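Local coordinates for protein oxidized polyvinyl alcohol hydrolase (Pseudomonas sp. VM15C, PDB 3WWC) that hydrolyses the beta-diketone 4,6-nonanedione and also oxidized polyvinyl alcohol, the latter as the second step in polyvinyl alcohol degradation, at residues A[45-49]-A[101-107]; A[53-58]-A[88-94]; A[153-158]-A[190-194]; A[250-255]-A[294-300]. The protein carries 1 engineered substitution. The contacts are given in a common frame with arbitrary orientation. Numbering follows the deposited sequence.

Contact 1 of 4, residues A[45-49]-A[101-107]; sequences GMKRA and VRACANQ
Residues 46-49 are an extended strand that leaves a turn at Gly45. Residues 101-107 form a loop: a 3-10 segment at 103-105 with bonds Ala105 N to Arg102 O and Asn106 N to Ala103 O (both 3.0 Å), then positive phi at Asn106 and Gln107. The CA atoms of Ala49 and Gln107 lie 5.2 Å apart. Val101 N donates to Ala49 O (2.9 Å). In the mixed sheet of this alpha/beta-hydrolase-type fold, strand 46-53 runs antiparallel to strand 96-100, and this bond keeps to that pairing. Arg48 folds back with chi1 to chi3 all m, and its NH2 donates to Val101 O (3.0 Å). The same guanidinium forms a salt bridge with Asp149, and Ala103 CB lies over one face. Water 2 accepts from Arg48 NE (2.8 Å) and Ala49 N (2.9 Å) and can donate to Val101 O (2.7 Å), linking the segments. Met46 CE meets Ala103 CB at 3.5 Å. Gln107 NE2 reaches Lys47 CB at 3.5 Å, while its OE1 accepts from Asp40 N.

Contact 2 of 4, residues A[53-58]-A[88-94]; sequences YPAKNV and SILADHG
Ala91 has the largest area buried here. Ala91 CB points at the chain of 53-58 and sits 3.6 Å from both Tyr53 O and Pro54 O, and 3.8 Å from Tyr53 CB. Ala91 O accepts from Lys56 N at 2.8 Å. The CA atoms of Ala55 and Ala91 are 4.5 Å apart. Residues 53-58 run extended, apart from Asn57, where phi is 57°. Residues 88-92 have helical phi/psi, with i to i+3 bonds Ala91 N to Ser88 O (3.0 Å) and Asp92 N to Ile89 O (2.9 Å). Gly94 N to Ala91 O (3.1 Å) follows. The contact joins the exit of strand 46-53 to the connection that leads into strand 96-100, its antiparallel neighbour in the central sheet. Tyr53, chi1 m, offers a ring face to Ser88. Ser88 CB stands 3.4 Å from the Tyr53 ring centroid, a CH-pi contact, while Ser88 OG is hydrogen-bonded to Leu79 O. Lys56 bends back, chi1 and chi2 both m, so that its NZ forms a salt bridge with Asp92 OD1 at 3.4 Å. Gly94 has phi 93° and psi 26°, and its CA makes a CH...O contact with Lys56 O at 3.4 Å; a CB here would crowd Val58 CG2. Water 3 links Asn57 ND2 (3.0 Å) to Asp92 O (2.8 Å).

Contact 3 of 4, residues A[153-158]-A[190-194]; sequences FVAMVQ and RSNFW
Arg190 is the first residue to leave helical angles after helix 178-189. It points toward helix 148-160, of which 153-158 is a regular part. Val154 CG1 lies over one face of its guanidinium, 3.8 Å from Arg190 NH1, while NH2 forms a salt bridge with Glu146. Ser191 and Asn192 carry the turn away from the helix. The turn is held by Phe193 N to Arg190 O (3.0 Å) and Trp194 N to Arg190 O (3.3 Å). This is the link from helix 178-189 to strand 196-200, part of a beta-alpha-beta crossover from strand 170-176 in the central sheet. Phe193 comes next, chi1 t, with its CA 7.6 Å from that of Val154. The Val154 side chain, also t, sits over the ring: CG1 is 3.9 Å from the Phe193 centroid, a CH-pi contact, and CG2 is 3.7 Å from Phe193 CD2. Val157 CG1 meets the ring edge at Phe193 CZ, 3.9 Å away. Trp194 has chi1 m, and its indole reaches the helix with the six-membered ring. Phe153 CB lies at the indole edge, 3.6 Å from Trp194 CZ2. Val157 CG2 is 3.9 Å from Trp194 CH2. Beyond them, Trp194 and Val157 both touch Val66 of strand 62-68.

Contact 4 of 4, residues A[250-255]-A[294-300]; sequences MTVWGG and HVACSST
Met250, with chi1 and chi2 t, lays its side chain over Val295 and Cys297: Met250 CG is 4.1 Å from Val295 CB, and Met250 SD is 3.9 Å from Cys297 SG. The two segments are neighbouring parallel strands of the central sheet of an alpha/beta-hydrolase-type fold. Their axes approach to 4.8 Å and cross at -21°. The register pairs Met250 with Val295, Thr251 with Ala296, Val252 with Cys297 and Trp253 with Ser298. The ladder runs Thr251 N to Val295 O (2.9 Å), Cys297 N to Thr251 O (3.0 Å), Trp253 N to Cys297 O (3.0 Å) and Ser299 N to Trp253 O (2.9 Å). On the Met250 face, Val252 CG2 packs on Cys297 CB at 4.0 Å, and Met250 and Cys297 touch Trp316 of helix 310-322. Cys297 is disulfide-bonded to Cys344 of the edge strand 343-346. On the Thr251 face, Thr251 OG1 and His294 NE2 share a hydrogen bond of 2.7 Å. His294 also touches Ser283, assigned to the charge relay system by similarity. Gly255 adopts phi 88°, psi -167°; a CB would clash with Ser299 O. Water 4 donates to Gly254 O at 2.7 Å.

Overall arrangement
Of the parts in these contacts, strand 46-53 comes first: its start belongs to contact 1 and its end to contact 2. Contact 2 closes the shorter loop, from 53-58 to 88-94, and is nested inside the loop closed by contact 1. The two lie at opposite ends of the pair of strands 46-53 and 96-100. Contact 3 follows in series, closing the loop from 153-158 to 190-194. It ties helix 148-160 to the turn before strand 196-200. Contact 4 comes last and closes the loop from 250-255 to 294-300, joining strands 247-253 and 292-298. It lies across the chain's centre from contacts 1 and 3, and shares the sheet with contact 1. None of the loops cross.

Contact 1 of 4, residues A[45-49]-A[101-107]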
loop_
_atom_site.group_PDB
_atom_site.type_symbol
_atom_site.label_atom_id
_atom_site.label_comp_id
_atom_site.label_asym_id
_atom_site.label_seq_id
_atom_site.Cartn_x
_atom_site.Cartn_y
_atom_site.Cartn_z
ATOM N N GLY A 45 -18.085 -13.544 2.167
ATOM C CA GLY A 45 -18.251 -14.416 3.317
ATOM C C GLY A 45 -17.622 -13.943 4.620
ATOM O O GLY A 45 -17.672 -14.656 5.630
ATOM N N MET A 46 -16.978 -12.784 4.599
ATOM C CA MET A 46 -16.377 -12.232 5.818
ATOM C C MET A 46 -17.176 -11.016 6.254
ATOM O O MET A 46 -17.962 -10.483 5.478
ATOM C CB MET A 46 -14.936 -11.783 5.532
ATOM C CG MET A 46 -14.021 -12.942 5.102
ATOM S SD MET A 46 -12.289 -12.342 4.747
ATOM C CE MET A 46 -11.721 -12.305 6.156
ATOM N N LYS A 47 -16.993 -10.611 7.509
ATOM C CA LYS A 47 -17.613 -9.409 8.039
ATOM C C LYS A 47 -16.423 -8.530 8.327
ATOM O O LYS A 47 -15.555 -8.894 9.132
ATOM C CB LYS A 47 -18.292 -9.676 9.333
ATOM C CG LYS A 47 -19.189 -10.823 9.112
ATOM C CD LYS A 47 -20.511 -10.377 8.822
ATOM C CE LYS A 47 -21.318 -10.900 9.999
ATOM N NZ LYS A 47 -22.780 -10.885 9.758
ATOM N N ARG A 48 -16.413 -7.374 7.676
ATOM C CA ARG A 48 -15.309 -6.440 7.784
ATOM C C ARG A 48 -15.661 -5.120 8.449
ATOM O O ARG A 48 -16.832 -4.758 8.584
ATOM C CB ARG A 48 -14.770 -6.164 6.362
ATOM C CG ARG A 48 -14.436 -7.378 5.576
ATOM C CD ARG A 48 -13.298 -8.211 6.200
ATOM N NE ARG A 48 -12.065 -7.451 6.439
ATOM C CZ ARG A 48 -11.038 -7.454 5.597
ATOM N NH1 ARG A 48 -11.070 -8.181 4.463
ATOM N NH2 ARG A 48 -9.982 -6.704 5.891
ATOM N N ALA A 49 -14.637 -4.361 8.842
ATOM C CA ALA A 49 -14.857 -3.083 9.462
ATOM C C ALA A 49 -13.926 -2.060 8.862
ATOM O O ALA A 49 -12.860 -2.403 8.315
ATOM C CB ALA A 49 -14.606 -3.147 10.991
ATOM N N VAL A 101 -9.940 -2.090 8.554
ATOM C CA VAL A 101 -9.393 -2.887 9.671
ATOM C C VAL A 101 -8.946 -4.215 9.068
ATOM O O VAL A 101 -9.619 -4.768 8.171
ATOM C CB VAL A 101 -10.478 -3.087 10.734
ATOM C CG1 VAL A 101 -9.997 -4.016 11.888
ATOM C CG2 VAL A 101 -10.850 -1.705 11.299
ATOM N N ARG A 102 -7.837 -4.755 9.548
ATOM C CA ARG A 102 -7.303 -6.025 9.056
ATOM C C ARG A 102 -8.253 -7.185 9.405
ATOM O O ARG A 102 -8.854 -7.204 10.501
ATOM C CB ARG A 102 -5.916 -6.286 9.681
ATOM C CG ARG A 102 -4.870 -5.269 9.232
ATOM C CD ARG A 102 -3.552 -5.356 10.034
ATOM N NE ARG A 102 -3.845 -4.942 11.391
ATOM C CZ ARG A 102 -3.044 -5.105 12.427
ATOM N NH1 ARG A 102 -1.832 -5.641 12.272
ATOM N NH2 ARG A 102 -3.531 -4.825 13.654
ATOM N N ALA A 103 -8.409 -8.136 8.489
ATOM C CA ALA A 103 -9.298 -9.266 8.734
ATOM C C ALA A 103 -8.903 -10.012 10.021
ATOM O O ALA A 103 -9.777 -10.374 10.844
ATOM C CB ALA A 103 -9.220 -10.213 7.515
ATOM N N CYS A 104 -7.600 -10.207 10.209
ATOM C CA CYS A 104 -7.101 -10.910 11.381
ATOM C C CYS A 104 -7.477 -10.221 12.703
ATOM O O CYS A 104 -7.426 -10.865 13.742
ATOM C CB CYS A 104 -5.535 -11.046 11.293
ATOM S SG CYS A 104 -4.687 -9.397 11.162
ATOM N N ALA A 105 -7.777 -8.919 12.669
ATOM C CA ALA A 105 -8.119 -8.195 13.913
ATOM C C ALA A 105 -9.568 -8.414 14.353
ATOM O O ALA A 105 -10.002 -7.861 15.374
ATOM C CB ALA A 105 -7.870 -6.698 13.729
ATOM N N ASN A 106 -10.325 -9.171 13.563
ATOM C CA ASN A 106 -11.720 -9.488 13.919
ATOM C C ASN A 106 -12.509 -8.257 14.251
ATOM O O ASN A 106 -13.252 -8.211 15.243
ATOM C CB ASN A 106 -11.729 -10.454 15.098
ATOM C CG ASN A 106 -11.076 -11.738 14.771
ATOM O OD1 ASN A 106 -10.351 -12.304 15.610
ATOM N ND2 ASN A 106 -11.303 -12.226 13.551
ATOM N N GLN A 107 -12.382 -7.270 13.362
ATOM C CA GLN A 107 -13.083 -6.008 13.408
ATOM C C GLN A 107 -12.720 -5.036 14.505
ATOM O O GLN A 107 -13.355 -3.980 14.598
ATOM C CB GLN A 107 -14.616 -6.221 13.400
ATOM C CG GLN A 107 -15.068 -7.079 12.183
ATOM C CD GLN A 107 -16.555 -6.960 11.961
ATOM O OE1 GLN A 107 -17.040 -5.895 11.577
ATOM N NE2 GLN A 107 -17.292 -8.034 12.231
HETATM O O HOH W 1 -12.981 -9.485 9.830
HETATM O O HOH W 2 -12.086 -5.774 8.684
#

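Contact 2 of 4, residues A[53-58]-A[88-94]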
loop_
_atom_site.group_PDB
_atom_site.type_symbol
_atom_site.label_atom_id
_atom_site.label_comp_id
_atom_site.label_asym_id
_atom_site.label_seq_id
_atom_site.Cartn_x
_atom_site.Cartn_y
_atom_site.Cartn_z
ATOM N N TYR A 53 -13.400 9.129 8.153
ATOM C CA TYR A 53 -13.261 10.513 8.646
ATOM C C TYR A 53 -13.572 11.380 7.400
ATOM O O TYR A 53 -12.728 11.539 6.492
ATOM C CB TYR A 53 -11.820 10.797 9.144
ATOM C CG TYR A 53 -11.391 10.166 10.468
ATOM C CD1 TYR A 53 -10.965 8.829 10.544
ATOM C CD2 TYR A 53 -11.385 10.915 11.652
ATOM C CE1 TYR A 53 -10.561 8.287 11.774
ATOM C CE2 TYR A 53 -10.979 10.374 12.863
ATOM C CZ TYR A 53 -10.572 9.061 12.913
ATOM O OH TYR A 53 -10.147 8.522 14.140
ATOM N N PRO A 54 -14.769 12.000 7.333
ATOM C CA PRO A 54 -15.109 12.825 6.165
ATOM C C PRO A 54 -14.236 14.064 6.039
ATOM O O PRO A 54 -13.811 14.672 7.026
ATOM C CB PRO A 54 -16.583 13.181 6.367
ATOM C CG PRO A 54 -17.072 12.185 7.387
ATOM C CD PRO A 54 -15.898 11.879 8.278
ATOM N N ALA A 55 -13.960 14.441 4.792
ATOM C CA ALA A 55 -13.117 15.591 4.524
ATOM C C ALA A 55 -13.643 16.869 5.109
ATOM O O ALA A 55 -14.850 17.107 5.019
ATOM C CB ALA A 55 -12.983 15.781 2.998
ATOM N N LYS A 56 -12.733 17.694 5.608
ATOM C CA LYS A 56 -13.065 19.044 6.133
ATOM C C LYS A 56 -12.661 20.129 5.131
ATOM O O LYS A 56 -11.728 19.949 4.334
ATOM C CB LYS A 56 -12.291 19.335 7.406
ATOM C CG LYS A 56 -12.574 18.396 8.528
ATOM C CD LYS A 56 -14.037 18.316 8.849
ATOM C CE LYS A 56 -14.180 17.937 10.310
ATOM N NZ LYS A 56 -12.796 17.908 10.928
ATOM N N ASN A 57 -13.338 21.285 5.202
ATOM C CA ASN A 57 -13.060 22.444 4.322
ATOM C C ASN A 57 -13.155 22.173 2.823
ATOM O O ASN A 57 -12.467 22.840 2.023
ATOM C CB ASN A 57 -11.675 23.036 4.617
ATOM C CG ASN A 57 -11.584 23.620 6.006
ATOM O OD1 ASN A 57 -12.570 24.172 6.521
ATOM N ND2 ASN A 57 -10.411 23.509 6.631
ATOM N N VAL A 58 -14.009 21.225 2.440
ATOM C CA VAL A 58 -14.157 20.861 1.032
ATOM C C VAL A 58 -15.611 20.922 0.576
ATOM O O VAL A 58 -16.483 20.386 1.257
ATOM C CB VAL A 58 -13.680 19.369 0.759
ATOM C CG1 VAL A 58 -14.075 18.927 -0.651
ATOM C CG2 VAL A 58 -12.202 19.248 0.916
ATOM N N SER A 88 -5.667 10.046 10.240
ATOM C CA SER A 88 -6.967 10.689 10.246
ATOM C C SER A 88 -6.854 12.191 10.111
ATOM O O SER A 88 -7.817 12.825 9.737
ATOM C CB SER A 88 -7.701 10.372 11.559
ATOM O OG SER A 88 -7.076 10.952 12.698
ATOM N N ILE A 89 -5.691 12.742 10.399
ATOM C CA ILE A 89 -5.484 14.181 10.293
ATOM C C ILE A 89 -5.585 14.648 8.867
ATOM O O ILE A 89 -5.885 15.850 8.631
ATOM C CB ILE A 89 -4.124 14.572 10.987
ATOM C CG1 ILE A 89 -4.194 14.118 12.446
ATOM C CG2 ILE A 89 -3.893 16.118 10.973
ATOM C CD1 ILE A 89 -5.431 14.563 13.126
ATOM N N LEU A 90 -5.401 13.750 7.903
ATOM C CA LEU A 90 -5.598 14.171 6.496
ATOM C C LEU A 90 -7.039 14.600 6.238
ATOM O O LEU A 90 -7.297 15.255 5.236
ATOM C CB LEU A 90 -5.190 13.078 5.531
ATOM C CG LEU A 90 -3.667 13.190 5.453
ATOM C CD1 LEU A 90 -3.105 11.877 5.200
ATOM C CD2 LEU A 90 -3.256 14.210 4.373
ATOM N N ALA A 91 -8.001 14.233 7.069
ATOM C CA ALA A 91 -9.360 14.729 6.859
ATOM C C ALA A 91 -9.388 16.263 7.101
ATOM O O ALA A 91 -10.108 16.964 6.417
ATOM C CB ALA A 91 -10.396 14.001 7.812
ATOM N N ASP A 92 -8.546 16.765 7.991
ATOM C CA ASP A 92 -8.440 18.204 8.252
ATOM C C ASP A 92 -7.721 18.851 7.073
ATOM O O ASP A 92 -7.673 20.072 6.985
ATOM C CB ASP A 92 -7.560 18.485 9.471
ATOM C CG ASP A 92 -8.185 18.018 10.795
ATOM O OD1 ASP A 92 -9.419 17.999 10.899
ATOM O OD2 ASP A 92 -7.410 17.725 11.732
ATOM N N HIS A 93 -7.162 18.025 6.175
ATOM C CA HIS A 93 -6.435 18.513 4.994
ATOM C C HIS A 93 -7.292 18.415 3.749
ATOM O O HIS A 93 -6.794 18.638 2.647
ATOM C CB HIS A 93 -5.166 17.714 4.824
ATOM C CG HIS A 93 -4.130 18.411 3.987
ATOM N ND1 HIS A 93 -3.668 19.670 4.330
ATOM C CD2 HIS A 93 -3.546 18.094 2.800
ATOM C CE1 HIS A 93 -2.858 20.107 3.379
ATOM N NE2 HIS A 93 -2.766 19.175 2.441
ATOM N N GLY A 94 -8.547 18.023 3.902
ATOM C CA GLY A 94 -9.483 17.945 2.779
ATOM C C GLY A 94 -9.607 16.608 2.068
ATOM O O GLY A 94 -9.982 16.565 0.910
HETATM O O HOH W 3 -7.860 22.439 5.509
#

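Contact 3 of 4, residues A[153-158]-A[190-194]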
loop_
_atom_site.group_PDB
_atom_site.type_symbol
_atom_site.label_atom_id
_atom_site.label_comp_id
_atom_site.label_asym_id
_atom_site.label_seq_id
_atom_site.Cartn_x
_atom_site.Cartn_y
_atom_site.Cartn_z
ATOM N N PHE A 153 -11.640 -3.518 -0.428
ATOM C CA PHE A 153 -11.389 -2.058 -0.410
ATOM C C PHE A 153 -12.189 -1.347 -1.489
ATOM O O PHE A 153 -12.625 -0.238 -1.269
ATOM C CB PHE A 153 -9.890 -1.746 -0.636
ATOM C CG PHE A 153 -8.958 -2.383 0.355
ATOM C CD1 PHE A 153 -9.350 -2.758 1.643
ATOM C CD2 PHE A 153 -7.657 -2.627 -0.052
ATOM C CE1 PHE A 153 -8.434 -3.386 2.511
ATOM C CE2 PHE A 153 -6.728 -3.239 0.786
ATOM C CZ PHE A 153 -7.115 -3.625 2.077
ATOM N N VAL A 154 -12.361 -1.987 -2.639
ATOM C CA VAL A 154 -13.134 -1.369 -3.724
ATOM C C VAL A 154 -14.587 -1.272 -3.265
ATOM O O VAL A 154 -15.202 -0.231 -3.385
ATOM C CB VAL A 154 -13.011 -2.227 -5.003
ATOM C CG1 VAL A 154 -13.977 -1.702 -6.109
ATOM C CG2 VAL A 154 -11.577 -2.130 -5.504
ATOM N N ALA A 155 -15.108 -2.356 -2.720
ATOM C CA ALA A 155 -16.492 -2.346 -2.240
ATOM C C ALA A 155 -16.712 -1.346 -1.123
ATOM O O ALA A 155 -17.760 -0.666 -1.053
ATOM C CB ALA A 155 -16.889 -3.725 -1.762
ATOM N N MET A 156 -15.718 -1.204 -0.254
ATOM C CA MET A 156 -15.748 -0.270 0.859
ATOM C C MET A 156 -15.851 1.175 0.355
ATOM O O MET A 156 -16.724 1.942 0.772
ATOM C CB MET A 156 -14.471 -0.498 1.662
ATOM C CG MET A 156 -14.232 0.509 2.754
ATOM S SD MET A 156 -12.621 0.293 3.546
ATOM C CE MET A 156 -11.471 0.959 2.277
ATOM N N VAL A 157 -14.989 1.531 -0.585
ATOM C CA VAL A 157 -14.990 2.898 -1.105
ATOM C C VAL A 157 -16.291 3.128 -1.913
ATOM O O VAL A 157 -16.901 4.193 -1.784
ATOM C CB VAL A 157 -13.750 3.123 -1.994
ATOM C CG1 VAL A 157 -13.862 4.476 -2.715
ATOM C CG2 VAL A 157 -12.498 3.165 -1.102
ATOM N N GLN A 158 -16.736 2.136 -2.695
ATOM C CA GLN A 158 -17.990 2.328 -3.471
ATOM C C GLN A 158 -19.177 2.536 -2.530
ATOM O O GLN A 158 -20.069 3.339 -2.812
ATOM C CB GLN A 158 -18.220 1.131 -4.391
ATOM C CG GLN A 158 -17.288 1.166 -5.582
ATOM C CD GLN A 158 -17.381 -0.064 -6.437
ATOM O OE1 GLN A 158 -17.060 -0.013 -7.635
ATOM N NE2 GLN A 158 -17.758 -1.167 -5.849
ATOM N N ARG A 190 -5.999 -3.671 -9.243
ATOM C CA ARG A 190 -7.143 -2.773 -9.406
ATOM C C ARG A 190 -6.699 -1.421 -9.974
ATOM O O ARG A 190 -7.140 -0.357 -9.549
ATOM C CB ARG A 190 -7.834 -2.617 -8.038
ATOM C CG ARG A 190 -8.670 -3.845 -7.692
ATOM C CD ARG A 190 -9.972 -3.874 -8.514
ATOM N NE ARG A 190 -10.776 -4.964 -7.996
ATOM C CZ ARG A 190 -12.102 -5.077 -8.127
ATOM N NH1 ARG A 190 -12.801 -4.163 -8.790
ATOM N NH2 ARG A 190 -12.741 -6.080 -7.546
ATOM N N SER A 191 -5.837 -1.474 -10.986
ATOM C CA SER A 191 -5.344 -0.260 -11.600
ATOM C C SER A 191 -6.360 0.490 -12.424
ATOM O O SER A 191 -6.041 1.565 -12.919
ATOM C CB SER A 191 -4.099 -0.535 -12.453
ATOM O OG SER A 191 -4.428 -1.331 -13.587
ATOM N N ASN A 192 -7.572 -0.052 -12.575
ATOM C CA ASN A 192 -8.593 0.714 -13.275
ATOM C C ASN A 192 -9.575 1.296 -12.277
ATOM O O ASN A 192 -10.583 1.895 -12.656
ATOM C CB ASN A 192 -9.306 -0.164 -14.307
ATOM C CG ASN A 192 -8.337 -0.616 -15.409
ATOM O OD1 ASN A 192 -7.698 0.219 -16.045
ATOM N ND2 ASN A 192 -8.206 -1.922 -15.601
ATOM N N PHE A 193 -9.238 1.202 -10.994
ATOM C CA PHE A 193 -10.108 1.762 -9.945
ATOM C C PHE A 193 -9.349 2.883 -9.211
ATOM O O PHE A 193 -9.704 4.043 -9.301
ATOM C CB PHE A 193 -10.548 0.670 -8.930
ATOM C CG PHE A 193 -11.430 1.203 -7.832
ATOM C CD1 PHE A 193 -12.741 1.549 -8.107
ATOM C CD2 PHE A 193 -10.936 1.370 -6.527
ATOM C CE1 PHE A 193 -13.595 2.062 -7.101
ATOM C CE2 PHE A 193 -11.753 1.876 -5.522
ATOM C CZ PHE A 193 -13.087 2.219 -5.807
ATOM N N TRP A 194 -8.268 2.520 -8.503
ATOM C CA TRP A 194 -7.479 3.508 -7.779
ATOM C C TRP A 194 -6.816 4.475 -8.721
ATOM O O TRP A 194 -6.451 4.100 -9.839
ATOM C CB TRP A 194 -6.337 2.792 -7.025
ATOM C CG TRP A 194 -6.890 1.735 -6.096
ATOM C CD1 TRP A 194 -6.845 0.390 -6.257
ATOM C CD2 TRP A 194 -7.638 1.975 -4.883
ATOM N NE1 TRP A 194 -7.540 -0.260 -5.213
ATOM C CE2 TRP A 194 -8.038 0.705 -4.375
ATOM C CE3 TRP A 194 -7.999 3.149 -4.189
ATOM C CZ2 TRP A 194 -8.796 0.575 -3.186
ATOM C CZ3 TRP A 194 -8.753 3.034 -3.015
ATOM C CH2 TRP A 194 -9.142 1.745 -2.524
#

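Contact 4 of 4, residues A[250-255]-A[294-300]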
loop_
_atom_site.group_PDB
_atom_site.type_symbol
_atom_site.label_atom_id
_atom_site.label_comp_id
_atom_site.label_asym_id
_atom_site.label_seq_id
_atom_site.Cartn_x
_atom_site.Cartn_y
_atom_site.Cartn_z
ATOM N N MET A 250 3.770 6.512 -5.544
ATOM C CA MET A 250 4.910 7.077 -4.799
ATOM C C MET A 250 5.419 5.987 -3.852
ATOM O O MET A 250 4.748 5.649 -2.876
ATOM C CB MET A 250 4.465 8.294 -3.992
ATOM C CG MET A 250 5.682 8.939 -3.303
ATOM S SD MET A 250 5.187 10.411 -2.297
ATOM C CE MET A 250 4.895 11.578 -3.597
ATOM N N THR A 251 6.587 5.443 -4.174
ATOM C CA THR A 251 7.190 4.375 -3.359
ATOM C C THR A 251 8.205 4.987 -2.423
ATOM O O THR A 251 9.037 5.791 -2.866
ATOM C CB THR A 251 7.886 3.376 -4.236
ATOM O OG1 THR A 251 6.939 2.807 -5.168
ATOM C CG2 THR A 251 8.502 2.257 -3.385
ATOM N N VAL A 252 8.159 4.639 -1.144
ATOM C CA VAL A 252 9.094 5.237 -0.156
ATOM C C VAL A 252 9.972 4.167 0.491
ATOM O O VAL A 252 9.465 3.115 0.950
ATOM C CB VAL A 252 8.304 5.925 0.958
ATOM C CG1 VAL A 252 9.265 6.598 1.961
ATOM C CG2 VAL A 252 7.353 6.979 0.347
ATOM N N TRP A 253 11.281 4.431 0.481
ATOM C CA TRP A 253 12.289 3.565 1.120
ATOM C C TRP A 253 12.828 4.340 2.314
ATOM O O TRP A 253 13.153 5.524 2.186
ATOM C CB TRP A 253 13.439 3.285 0.135
ATOM C CG TRP A 253 14.552 2.500 0.734
ATOM C CD1 TRP A 253 14.455 1.237 1.273
ATOM C CD2 TRP A 253 15.948 2.847 0.770
ATOM N NE1 TRP A 253 15.702 0.779 1.621
ATOM C CE2 TRP A 253 16.634 1.753 1.323
ATOM C CE3 TRP A 253 16.684 3.983 0.384
ATOM C CZ2 TRP A 253 18.033 1.749 1.504
ATOM C CZ3 TRP A 253 18.073 3.970 0.557
ATOM C CH2 TRP A 253 18.724 2.861 1.113
ATOM N N GLY A 254 12.964 3.650 3.455
ATOM C CA GLY A 254 13.392 4.272 4.702
ATOM C C GLY A 254 14.883 4.235 4.983
ATOM O O GLY A 254 15.308 4.517 6.128
ATOM N N GLY A 255 15.682 3.928 3.968
ATOM C CA GLY A 255 17.127 3.915 4.147
ATOM C C GLY A 255 17.751 2.634 4.618
ATOM O O GLY A 255 17.116 1.587 4.665
ATOM N N HIS A 294 5.721 7.458 -11.653
ATOM C CA HIS A 294 6.258 6.867 -10.448
ATOM C C HIS A 294 7.195 7.854 -9.785
ATOM O O HIS A 294 8.067 8.423 -10.439
ATOM C CB HIS A 294 7.045 5.580 -10.743
ATOM C CG HIS A 294 7.547 4.930 -9.495
ATOM N ND1 HIS A 294 8.768 5.260 -8.927
ATOM C CD2 HIS A 294 6.897 4.171 -8.585
ATOM C CE1 HIS A 294 8.835 4.732 -7.719
ATOM N NE2 HIS A 294 7.719 4.062 -7.481
ATOM N N VAL A 295 7.009 8.066 -8.488
ATOM C CA VAL A 295 7.867 8.949 -7.742
ATOM C C VAL A 295 8.630 8.067 -6.713
ATOM O O VAL A 295 7.990 7.329 -5.943
ATOM C CB VAL A 295 7.065 10.036 -7.004
ATOM C CG1 VAL A 295 8.042 10.886 -6.204
ATOM C CG2 VAL A 295 6.253 10.941 -7.987
ATOM N N ALA A 296 9.976 8.094 -6.752
ATOM C CA ALA A 296 10.787 7.332 -5.823
ATOM C C ALA A 296 11.259 8.273 -4.725
ATOM O O ALA A 296 11.960 9.247 -5.004
ATOM C CB ALA A 296 11.986 6.721 -6.586
ATOM N N CYS A 297 10.884 8.007 -3.491
ATOM C CA CYS A 297 11.256 8.819 -2.355
ATOM C C CYS A 297 12.110 8.044 -1.363
ATOM O O CYS A 297 11.781 6.918 -1.036
ATOM C CB CYS A 297 10.019 9.263 -1.567
ATOM S SG CYS A 297 9.120 10.649 -2.296
ATOM N N SER A 298 13.193 8.677 -0.893
ATOM C CA SER A 298 14.066 8.068 0.095
ATOM C C SER A 298 14.121 8.907 1.351
ATOM O O SER A 298 14.135 10.155 1.294
ATOM C CB SER A 298 15.506 7.960 -0.432
ATOM O OG SER A 298 15.556 7.155 -1.598
ATOM N N SER A 299 14.111 8.236 2.492
ATOM C CA SER A 299 14.281 8.915 3.766
ATOM C C SER A 299 15.254 8.081 4.630
ATOM O O SER A 299 15.868 7.130 4.152
ATOM C CB SER A 299 12.961 9.158 4.506
ATOM O OG SER A 299 13.203 10.044 5.619
ATOM N N THR A 300 15.368 8.411 5.916
ATOM C CA THR A 300 16.355 7.719 6.741
ATOM C C THR A 300 15.794 7.260 8.038
ATOM O O THR A 300 16.543 6.992 8.996
ATOM C CB THR A 300 17.505 8.689 7.062
ATOM O OG1 THR A 300 16.936 9.880 7.636
ATOM C CG2 THR A 300 18.276 9.060 5.805
HETATM O O HOH W 4 17.402 3.916 7.780
#